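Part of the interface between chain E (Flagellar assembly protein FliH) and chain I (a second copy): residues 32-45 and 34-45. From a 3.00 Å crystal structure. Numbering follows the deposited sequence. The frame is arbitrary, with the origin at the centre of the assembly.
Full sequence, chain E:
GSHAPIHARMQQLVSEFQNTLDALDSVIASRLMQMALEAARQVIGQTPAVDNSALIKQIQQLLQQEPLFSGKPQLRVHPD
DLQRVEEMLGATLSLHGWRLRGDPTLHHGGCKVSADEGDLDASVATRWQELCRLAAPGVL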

# COMPACT_ATOMS: atom_id res chain seq x y z
N LEU E 32 -20.82 -5.54 11.76
CA LEU E 32 -22.26 -5.27 11.72
C LEU E 32 -22.80 -5.41 10.29
O LEU E 32 -23.90 -5.93 10.10
CB LEU E 32 -22.57 -3.89 12.32
CG LEU E 32 -22.52 -3.77 13.85
CD1 LEU E 32 -22.45 -2.32 14.31
CD2 LEU E 32 -23.70 -4.48 14.48
N MET E 33 -22.03 -4.95 9.31
CA MET E 33 -22.34 -5.17 7.91
C MET E 33 -22.47 -6.66 7.59
O MET E 33 -23.36 -7.06 6.85
CB MET E 33 -21.23 -4.61 7.03
CG MET E 33 -20.88 -3.18 7.32
SD MET E 33 -19.65 -2.60 6.16
CE MET E 33 -19.46 -0.92 6.73
N GLN E 34 -21.57 -7.46 8.15
CA GLN E 34 -21.58 -8.89 7.88
C GLN E 34 -22.91 -9.48 8.31
O GLN E 34 -23.43 -10.37 7.65
CB GLN E 34 -20.44 -9.61 8.60
CG GLN E 34 -19.08 -9.53 7.90
CD GLN E 34 -17.98 -10.25 8.66
OE1 GLN E 34 -18.12 -10.55 9.85
NE2 GLN E 34 -16.88 -10.53 7.97
N MET E 35 -23.47 -8.97 9.40
CA MET E 35 -24.73 -9.48 9.92
C MET E 35 -25.84 -9.20 8.92
O MET E 35 -26.57 -10.10 8.54
CB MET E 35 -25.06 -8.88 11.28
CG MET E 35 -24.06 -9.24 12.37
SD MET E 35 -24.58 -8.68 14.01
CE MET E 35 -23.30 -9.40 15.02
N ALA E 36 -25.95 -7.95 8.48
CA ALA E 36 -26.94 -7.59 7.47
C ALA E 36 -26.74 -8.36 6.16
O ALA E 36 -27.70 -8.71 5.50
CB ALA E 36 -26.94 -6.09 7.22
N LEU E 37 -25.48 -8.60 5.79
CA LEU E 37 -25.19 -9.32 4.56
C LEU E 37 -25.67 -10.77 4.62
O LEU E 37 -26.28 -11.26 3.67
CB LEU E 37 -23.70 -9.26 4.23
CG LEU E 37 -23.25 -7.95 3.59
CD1 LEU E 37 -21.77 -7.99 3.25
CD2 LEU E 37 -24.06 -7.65 2.35
N GLU E 38 -25.40 -11.44 5.73
CA GLU E 38 -25.86 -12.81 5.91
C GLU E 38 -27.38 -12.88 5.81
O GLU E 38 -27.93 -13.80 5.21
CB GLU E 38 -25.42 -13.35 7.27
CG GLU E 38 -25.95 -14.74 7.56
CD GLU E 38 -24.90 -15.81 7.38
OE1 GLU E 38 -23.70 -15.46 7.33
OE2 GLU E 38 -25.27 -17.00 7.30
N ALA E 39 -28.05 -11.90 6.40
CA ALA E 39 -29.50 -11.80 6.30
C ALA E 39 -29.89 -11.63 4.83
O ALA E 39 -30.68 -12.40 4.30
CB ALA E 39 -30.01 -10.65 7.12
N ALA E 40 -29.30 -10.64 4.18
CA ALA E 40 -29.47 -10.46 2.75
C ALA E 40 -29.23 -11.79 2.05
O ALA E 40 -30.06 -12.23 1.26
CB ALA E 40 -28.49 -9.42 2.24
N ARG E 41 -28.11 -12.43 2.35
CA ARG E 41 -27.80 -13.71 1.73
C ARG E 41 -28.98 -14.66 1.90
O ARG E 41 -29.37 -15.36 0.96
CB ARG E 41 -26.53 -14.33 2.32
CG ARG E 41 -25.86 -15.37 1.41
CD ARG E 41 -25.40 -16.60 2.18
NE ARG E 41 -23.94 -16.68 2.33
CZ ARG E 41 -23.33 -17.31 3.34
NH1 ARG E 41 -24.04 -17.90 4.29
NH2 ARG E 41 -22.01 -17.35 3.39
N GLN E 42 -29.56 -14.66 3.10
CA GLN E 42 -30.65 -15.56 3.43
C GLN E 42 -31.90 -15.28 2.59
O GLN E 42 -32.49 -16.20 2.03
CB GLN E 42 -30.98 -15.46 4.92
CG GLN E 42 -31.88 -16.57 5.43
CD GLN E 42 -31.23 -17.94 5.33
OE1 GLN E 42 -30.01 -18.05 5.19
NE2 GLN E 42 -32.04 -18.99 5.39
N VAL E 43 -32.29 -14.01 2.50
CA VAL E 43 -33.49 -13.63 1.77
C VAL E 43 -33.35 -13.98 0.30
O VAL E 43 -34.31 -14.41 -0.34
CB VAL E 43 -33.82 -12.14 1.91
CG1 VAL E 43 -33.64 -11.69 3.35
CG2 VAL E 43 -32.95 -11.31 0.99
N ILE E 44 -32.16 -13.77 -0.25
CA ILE E 44 -31.91 -14.11 -1.63
C ILE E 44 -32.18 -15.59 -1.84
O ILE E 44 -33.05 -15.97 -2.62
CB ILE E 44 -30.47 -13.74 -2.04
CG1 ILE E 44 -30.36 -12.23 -2.25
CG2 ILE E 44 -30.06 -14.49 -3.28
CD1 ILE E 44 -28.98 -11.75 -2.63
N GLY E 45 -31.46 -16.43 -1.11
CA GLY E 45 -31.65 -17.87 -1.21
C GLY E 45 -33.06 -18.27 -0.83
O GLY E 45 -33.67 -19.12 -1.49
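Chain I (34-45) QMALEAARQVIG

Two copies of the FliH helix pack against each other through a close, largely apolar contact built on alanines, with no hydrogen bond or salt bridge passing between the two stretches. Chain I is helical from Gln I34 to Ile I44, and its helix begins earlier in the chain; the chain E stretch is helical throughout and continues at both ends. The N-to-C directions of the two helices differ by 51°, with a signed crossing angle of -51°, so chain I runs obliquely across chain E in broadly the same sense. The axes come within 7.9 Å, and alanines occupy the crossing; the two stretches together bury 481 Å².

The nearest CA atoms across the contact are those of Ala I36 and Ala E40, 4.4 Å apart. Ala I36 CB sits 3.2 Å from Ala E36 O and 3.9 Å from Ala E39 CB, so the methyl rests on the backbone of chain E as well as on its side chains. The contact is reciprocated: Ala E40 CB lies 3.3 Å from Ala I36 O. Ala I36 CA also approaches Ala E36 O at 3.6 Å in a CA-H...O contact with an angle of 120° at the hydrogen. Both carbonyls remain engaged in their own helices, accepting from Ala E40 N (2.8 Å to Ala E36 O) and Ala I40 N (3.1 Å to Ala I36 O).

Before this crossing, Met I35 points toward chain E and lays its CG 3.9 Å from Ala E36 CB, while its SD comes 4.3 Å from Met E33 CA. One turn further along chain I, Ala I39 CB packs 3.7 Å from Ala E40 CB and 4.1 Å from Leu E37 CD2; the CA-to-CB bond of Leu E37 points away, but the end of its side chain comes nearer. Ala I40 CB meets Val E43 CG2 at 3.6 Å.

Larger side chains meet toward the C-terminal end. The CA-to-CB bond of Ile E44 points sideways, but the end of its m,t side chain comes nearer to chain I: Ile E44 CD1 lies 3.7 Å from Val I43 CG1, and Ile E44 CG1 lies 3.7 Å from Ile I44 CD1. The charged residues stay out of the contact, with Arg E41 and Arg I41 pointing away; each forms a salt bridge within its own helix, Arg E41 NH1 to Glu E38 OE2 at 3.4 Å and Arg I41 NH1 to Glu I38 OE1 at 3.5 Å. Gly I45 then leaves helical geometry with a positive phi of 97°.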

# COMPACT_ATOMS: atom_id res chain seq x y z
N GLN I 34 -32.64 -2.62 6.84
CA GLN I 34 -32.67 -1.71 5.71
C GLN I 34 -31.49 -1.97 4.80
O GLN I 34 -31.58 -1.84 3.58
CB GLN I 34 -32.65 -0.26 6.19
CG GLN I 34 -32.70 0.78 5.08
CD GLN I 34 -32.07 2.11 5.48
OE1 GLN I 34 -32.73 2.97 6.08
NE2 GLN I 34 -30.80 2.28 5.15
N MET I 35 -30.37 -2.35 5.40
CA MET I 35 -29.18 -2.67 4.63
C MET I 35 -29.34 -4.03 3.96
O MET I 35 -29.08 -4.18 2.77
CB MET I 35 -27.93 -2.64 5.51
CG MET I 35 -26.66 -3.04 4.79
SD MET I 35 -25.20 -2.75 5.79
CE MET I 35 -25.36 -0.98 6.08
N ALA I 36 -29.79 -5.02 4.73
CA ALA I 36 -30.01 -6.35 4.17
C ALA I 36 -30.92 -6.28 2.95
O ALA I 36 -30.73 -7.02 1.99
CB ALA I 36 -30.60 -7.29 5.22
N LEU I 37 -31.91 -5.39 3.00
CA LEU I 37 -32.86 -5.25 1.90
C LEU I 37 -32.23 -4.57 0.69
O LEU I 37 -32.45 -4.98 -0.44
CB LEU I 37 -34.11 -4.50 2.37
CG LEU I 37 -34.95 -5.23 3.42
CD1 LEU I 37 -36.05 -4.32 3.95
CD2 LEU I 37 -35.53 -6.52 2.87
N GLU I 38 -31.43 -3.53 0.94
CA GLU I 38 -30.70 -2.88 -0.14
C GLU I 38 -29.77 -3.86 -0.85
O GLU I 38 -29.79 -3.97 -2.08
CB GLU I 38 -29.89 -1.69 0.38
CG GLU I 38 -30.61 -0.38 0.22
CD GLU I 38 -31.34 -0.28 -1.11
OE1 GLU I 38 -32.57 -0.55 -1.13
OE2 GLU I 38 -30.69 0.05 -2.13
N ALA I 39 -28.97 -4.58 -0.07
CA ALA I 39 -28.09 -5.59 -0.64
C ALA I 39 -28.90 -6.52 -1.54
O ALA I 39 -28.61 -6.65 -2.72
CB ALA I 39 -27.40 -6.36 0.45
N ALA I 40 -29.92 -7.14 -0.98
CA ALA I 40 -30.75 -8.07 -1.74
C ALA I 40 -31.19 -7.41 -3.03
O ALA I 40 -30.93 -7.92 -4.11
CB ALA I 40 -31.96 -8.49 -0.93
N ARG I 41 -31.84 -6.26 -2.90
CA ARG I 41 -32.34 -5.50 -4.04
C ARG I 41 -31.30 -5.26 -5.14
O ARG I 41 -31.54 -5.57 -6.30
CB ARG I 41 -32.87 -4.15 -3.57
CG ARG I 41 -33.04 -3.14 -4.69
CD ARG I 41 -33.37 -1.77 -4.15
NE ARG I 41 -34.04 -0.96 -5.15
CZ ARG I 41 -34.70 0.16 -4.88
NH1 ARG I 41 -34.78 0.61 -3.63
NH2 ARG I 41 -35.30 0.83 -5.86
N GLN I 42 -30.17 -4.69 -4.77
CA GLN I 42 -29.13 -4.37 -5.74
C GLN I 42 -28.62 -5.62 -6.45
O GLN I 42 -28.19 -5.55 -7.59
CB GLN I 42 -27.96 -3.66 -5.06
CG GLN I 42 -27.04 -2.96 -6.03
CD GLN I 42 -27.65 -1.69 -6.57
OE1 GLN I 42 -28.12 -0.85 -5.80
NE2 GLN I 42 -27.66 -1.54 -7.89
N VAL I 43 -28.64 -6.74 -5.75
CA VAL I 43 -28.14 -7.98 -6.33
C VAL I 43 -29.16 -8.61 -7.28
O VAL I 43 -28.82 -9.02 -8.39
CB VAL I 43 -27.70 -8.97 -5.23
CG1 VAL I 43 -27.58 -10.37 -5.78
CG2 VAL I 43 -26.38 -8.52 -4.61
N ILE I 44 -30.41 -8.67 -6.83
CA ILE I 44 -31.49 -9.29 -7.59
C ILE I 44 -32.05 -8.37 -8.68
O ILE I 44 -32.57 -8.83 -9.70
CB ILE I 44 -32.60 -9.78 -6.64
CG1 ILE I 44 -32.08 -10.96 -5.82
CG2 ILE I 44 -33.84 -10.17 -7.41
CD1 ILE I 44 -33.02 -11.42 -4.75
N GLY I 45 -31.93 -7.07 -8.46
CA GLY I 45 -32.32 -6.10 -9.47
C GLY I 45 -33.71 -5.55 -9.24
O GLY I 45 -34.18 -4.69 -9.98